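Local coordinates for protein prephenate dehydrogenase (Aquifex aeolicus, PDB 2G5C) that probably catalyses the NAD-dependent oxidative decarboxylation of prephenate to 4-hydroxyphenylpyruvate in tyrosine biosynthesis, at residues I142-K147 / M171-H176. Sequence-based numbering, arbitrary orientation.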
ATOM      1  N   ILE A 142      10.798  -3.174 -20.268  1.00 31.40           N
ATOM      2  CA  ILE A 142      12.223  -2.934 -20.127  1.00 30.04           C
ATOM      3  C   ILE A 142      13.062  -4.022 -20.785  1.00 29.42           C
ATOM      4  O   ILE A 142      12.999  -5.192 -20.395  1.00 27.87           O
ATOM      5  CB  ILE A 142      12.632  -2.865 -18.641  1.00 30.27           C
ATOM      6  CG1 ILE A 142      11.640  -2.002 -17.854  1.00 33.64           C
ATOM      7  CG2 ILE A 142      14.041  -2.307 -18.520  1.00 29.08           C
ATOM      8  CD1 ILE A 142      11.584  -0.560 -18.293  1.00 32.87           C
ATOM      9  N   LEU A 143      13.838  -3.636 -21.791  1.00 27.94           N
ATOM     10  CA  LEU A 143      14.723  -4.573 -22.462  1.00 27.18           C
ATOM     11  C   LEU A 143      16.103  -4.241 -21.921  1.00 26.79           C
ATOM     12  O   LEU A 143      16.431  -3.068 -21.725  1.00 27.74           O
ATOM     13  CB  LEU A 143      14.671  -4.390 -23.983  1.00 26.59           C
ATOM     14  CG  LEU A 143      13.301  -4.649 -24.623  1.00 25.63           C
ATOM     15  CD1 LEU A 143      13.453  -4.755 -26.134  1.00 24.06           C
ATOM     16  CD2 LEU A 143      12.705  -5.942 -24.067  1.00 25.95           C
ATOM     17  N   THR A 144      16.898  -5.267 -21.651  1.00 25.98           N
ATOM     18  CA  THR A 144      18.228  -5.057 -21.104  1.00 26.79           C
ATOM     19  C   THR A 144      19.330  -5.541 -22.042  1.00 27.87           C
ATOM     20  O   THR A 144      19.935  -6.592 -21.829  1.00 27.74           O
ATOM     21  CB  THR A 144      18.381  -5.754 -19.734  1.00 25.72           C
ATOM     22  OG1 THR A 144      18.191  -7.163 -19.882  1.00 25.22           O
ATOM     23  CG2 THR A 144      17.347  -5.217 -18.752  1.00 25.50           C
ATOM     24  N   PRO A 145      19.600  -4.773 -23.103  1.00 29.11           N
ATOM     25  CA  PRO A 145      20.647  -5.171 -24.042  1.00 31.70           C
ATOM     26  C   PRO A 145      22.032  -4.930 -23.448  1.00 34.02           C
ATOM     27  O   PRO A 145      22.207  -4.085 -22.566  1.00 32.51           O
ATOM     28  CB  PRO A 145      20.371  -4.287 -25.251  1.00 30.98           C
ATOM     29  CG  PRO A 145      19.882  -3.025 -24.614  1.00 31.08           C
ATOM     30  CD  PRO A 145      18.925  -3.543 -23.555  1.00 29.00           C
ATOM     31  N   THR A 146      23.005  -5.696 -23.922  1.00 35.91           N
ATOM     32  CA  THR A 146      24.384  -5.569 -23.471  1.00 37.60           C
ATOM     33  C   THR A 146      25.241  -5.329 -24.710  1.00 39.21           C
ATOM     34  O   THR A 146      24.717  -5.027 -25.786  1.00 38.28           O
ATOM     35  CB  THR A 146      24.876  -6.852 -22.782  1.00 37.03           C
ATOM     36  OG1 THR A 146      24.948  -7.912 -23.744  1.00 38.06           O
ATOM     37  CG2 THR A 146      23.932  -7.249 -21.661  1.00 36.73           C
ATOM     38  N   LYS A 147      26.554  -5.474 -24.568  1.00 40.97           N
ATOM     39  CA  LYS A 147      27.447  -5.267 -25.701  1.00 42.45           C
ATOM     40  C   LYS A 147      27.397  -6.472 -26.636  1.00 41.19           C
ATOM     41  O   LYS A 147      27.571  -6.334 -27.845  1.00 41.25           O
ATOM     42  CB  LYS A 147      28.880  -5.035 -25.215  1.00 43.48           C
ATOM     43  CG  LYS A 147      29.827  -4.545 -26.303  1.00 47.20           C
ATOM     44  CD  LYS A 147      31.187  -4.176 -25.727  1.00 50.66           C
ATOM     45  CE  LYS A 147      32.111  -3.588 -26.789  1.00 51.53           C
ATOM     46  NZ  LYS A 147      33.407  -3.150 -26.201  1.00 52.62           N
HETATM   47  N   MSE A 171      17.618  -0.480 -20.342  1.00 33.92           N
HETATM   48  CA  MSE A 171      18.343  -0.379 -19.080  1.00 33.26           C
HETATM   49  C   MSE A 171      19.372  -1.492 -19.061  1.00 31.17           C
HETATM   50  O   MSE A 171      19.137  -2.555 -19.625  1.00 32.84           O
HETATM   51  CB  MSE A 171      17.408  -0.591 -17.884  1.00 36.06           C
HETATM   52  CG  MSE A 171      16.397   0.501 -17.625  1.00 38.66           C
HETATM   53 SE   MSE A 171      15.472   0.142 -15.952  1.00 46.14          SE
HETATM   54  CE  MSE A 171      16.925   0.403 -14.732  1.00 42.03           C
ATOM     55  N   SER A 172      20.510  -1.266 -18.418  1.00 28.65           N
ATOM     56  CA  SER A 172      21.504  -2.319 -18.335  1.00 26.89           C
ATOM     57  C   SER A 172      20.927  -3.359 -17.378  1.00 27.44           C
ATOM     58  O   SER A 172      20.048  -3.049 -16.569  1.00 25.96           O
ATOM     59  CB  SER A 172      22.820  -1.789 -17.772  1.00 28.58           C
ATOM     60  OG  SER A 172      22.688  -1.461 -16.398  1.00 29.47           O
ATOM     61  N   PRO A 173      21.388  -4.613 -17.479  1.00 26.45           N
ATOM     62  CA  PRO A 173      20.890  -5.668 -16.594  1.00 26.43           C
ATOM     63  C   PRO A 173      21.015  -5.295 -15.114  1.00 27.45           C
ATOM     64  O   PRO A 173      20.116  -5.570 -14.314  1.00 25.24           O
ATOM     65  CB  PRO A 173      21.765  -6.854 -16.967  1.00 25.72           C
ATOM     66  CG  PRO A 173      21.929  -6.672 -18.437  1.00 24.76           C
ATOM     67  CD  PRO A 173      22.208  -5.185 -18.564  1.00 25.73           C
ATOM     68  N   GLU A 174      22.131  -4.664 -14.758  1.00 26.82           N
ATOM     69  CA  GLU A 174      22.374  -4.276 -13.376  1.00 26.80           C
ATOM     70  C   GLU A 174      21.543  -3.088 -12.910  1.00 24.08           C
ATOM     71  O   GLU A 174      21.095  -3.060 -11.764  1.00 24.71           O
ATOM     72  CB  GLU A 174      23.866  -4.000 -13.147  1.00 28.77           C
ATOM     73  CG  GLU A 174      24.602  -3.381 -14.329  1.00 34.83           C
ATOM     74  CD  GLU A 174      24.817  -4.364 -15.474  1.00 35.41           C
ATOM     75  OE1 GLU A 174      25.429  -5.433 -15.245  1.00 38.01           O
ATOM     76  OE2 GLU A 174      24.372  -4.069 -16.603  1.00 37.68           O
ATOM     77  N   LEU A 175      21.326  -2.111 -13.783  1.00 22.81           N
ATOM     78  CA  LEU A 175      20.527  -0.956 -13.401  1.00 23.64           C
ATOM     79  C   LEU A 175      19.085  -1.392 -13.181  1.00 22.91           C
ATOM     80  O   LEU A 175      18.423  -0.914 -12.266  1.00 20.67           O
ATOM     81  CB  LEU A 175      20.581   0.136 -14.470  1.00 23.63           C
ATOM     82  CG  LEU A 175      19.800   1.412 -14.132  1.00 27.25           C
ATOM     83  CD1 LEU A 175      20.265   1.979 -12.791  1.00 26.35           C
ATOM     84  CD2 LEU A 175      19.988   2.438 -15.246  1.00 26.37           C
ATOM     85  N   HIS A 176      18.601  -2.305 -14.018  1.00 21.33           N
ATOM     86  CA  HIS A 176      17.232  -2.796 -13.871  1.00 21.50           C
ATOM     87  C   HIS A 176      17.030  -3.411 -12.494  1.00 19.08           C
ATOM     88  O   HIS A 176      16.079  -3.080 -11.797  1.00 18.97           O
ATOM     89  CB  HIS A 176      16.913  -3.833 -14.953  1.00 20.89           C
ATOM     90  CG  HIS A 176      15.610  -4.548 -14.750  1.00 19.78           C
ATOM     91  ND1 HIS A 176      15.453  -5.569 -13.836  1.00 20.11           N
ATOM     92  CD2 HIS A 176      14.405  -4.394 -15.350  1.00 18.89           C
ATOM     93  CE1 HIS A 176      14.210  -6.014 -13.882  1.00 20.06           C
ATOM     94  NE2 HIS A 176      13.553  -5.318 -14.792  1.00 19.84           N
TER
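Ile142 meets both ends of 171-176, chiefly through its CG2 methyl, and shows how two parallel neighbouring strands are still joined by a backbone bond just where the second chain leaves the sheet for a long helix. With CG2 anti to the backbone N, the methyl lies 3.8 Å from CG of Met171, a selenomethionine, and touches the edge of the His176 ring at CD2, near the ring plane. Beside it the backbones are joined by a hydrogen bond from Met171 N to Leu143 O (3.2 Å, 158° at the hydrogen). One residue on, the carbonyl of Met171 receives a CA-H...O contact from Thr144 CA at 3.0 Å, and CB and CG2 of the same threonine also press on this oxygen. The helix then begins: Ser172 is its N-cap, with OG accepting from Leu175 N at 3.0 Å, and Pro173 is the first helical residue after it. CB of Thr144 packs against Pro173 CG (3.9 Å), while its CG2 reaches CB of His176.

This buried end gives way to a looser, partly exposed one. There Thr146 brings only CG2 to the proline, 3.8 Å from Pro173 CG, the two side chains crossing at about a right angle; its OG1 hydrogen-bonds instead to Glu107 OE2. Pro145, also partly exposed, comes no nearer to Pro173 than 4.2 Å, from its backbone O to CD.

His176, about 6 Å from the NAD-binding Ser97 between side chains, hydrogen-bonds through NE2 to His118 ND1 of strand 114-120. The contact thus lies where the nucleotide-binding sheet passes into helix 173-201: strand 140-143 continues alongside its edge neighbour 167-170, helix 101-110 packs on Thr144 and Pro173, and helix 151-163 covers Leu143 and Pro145.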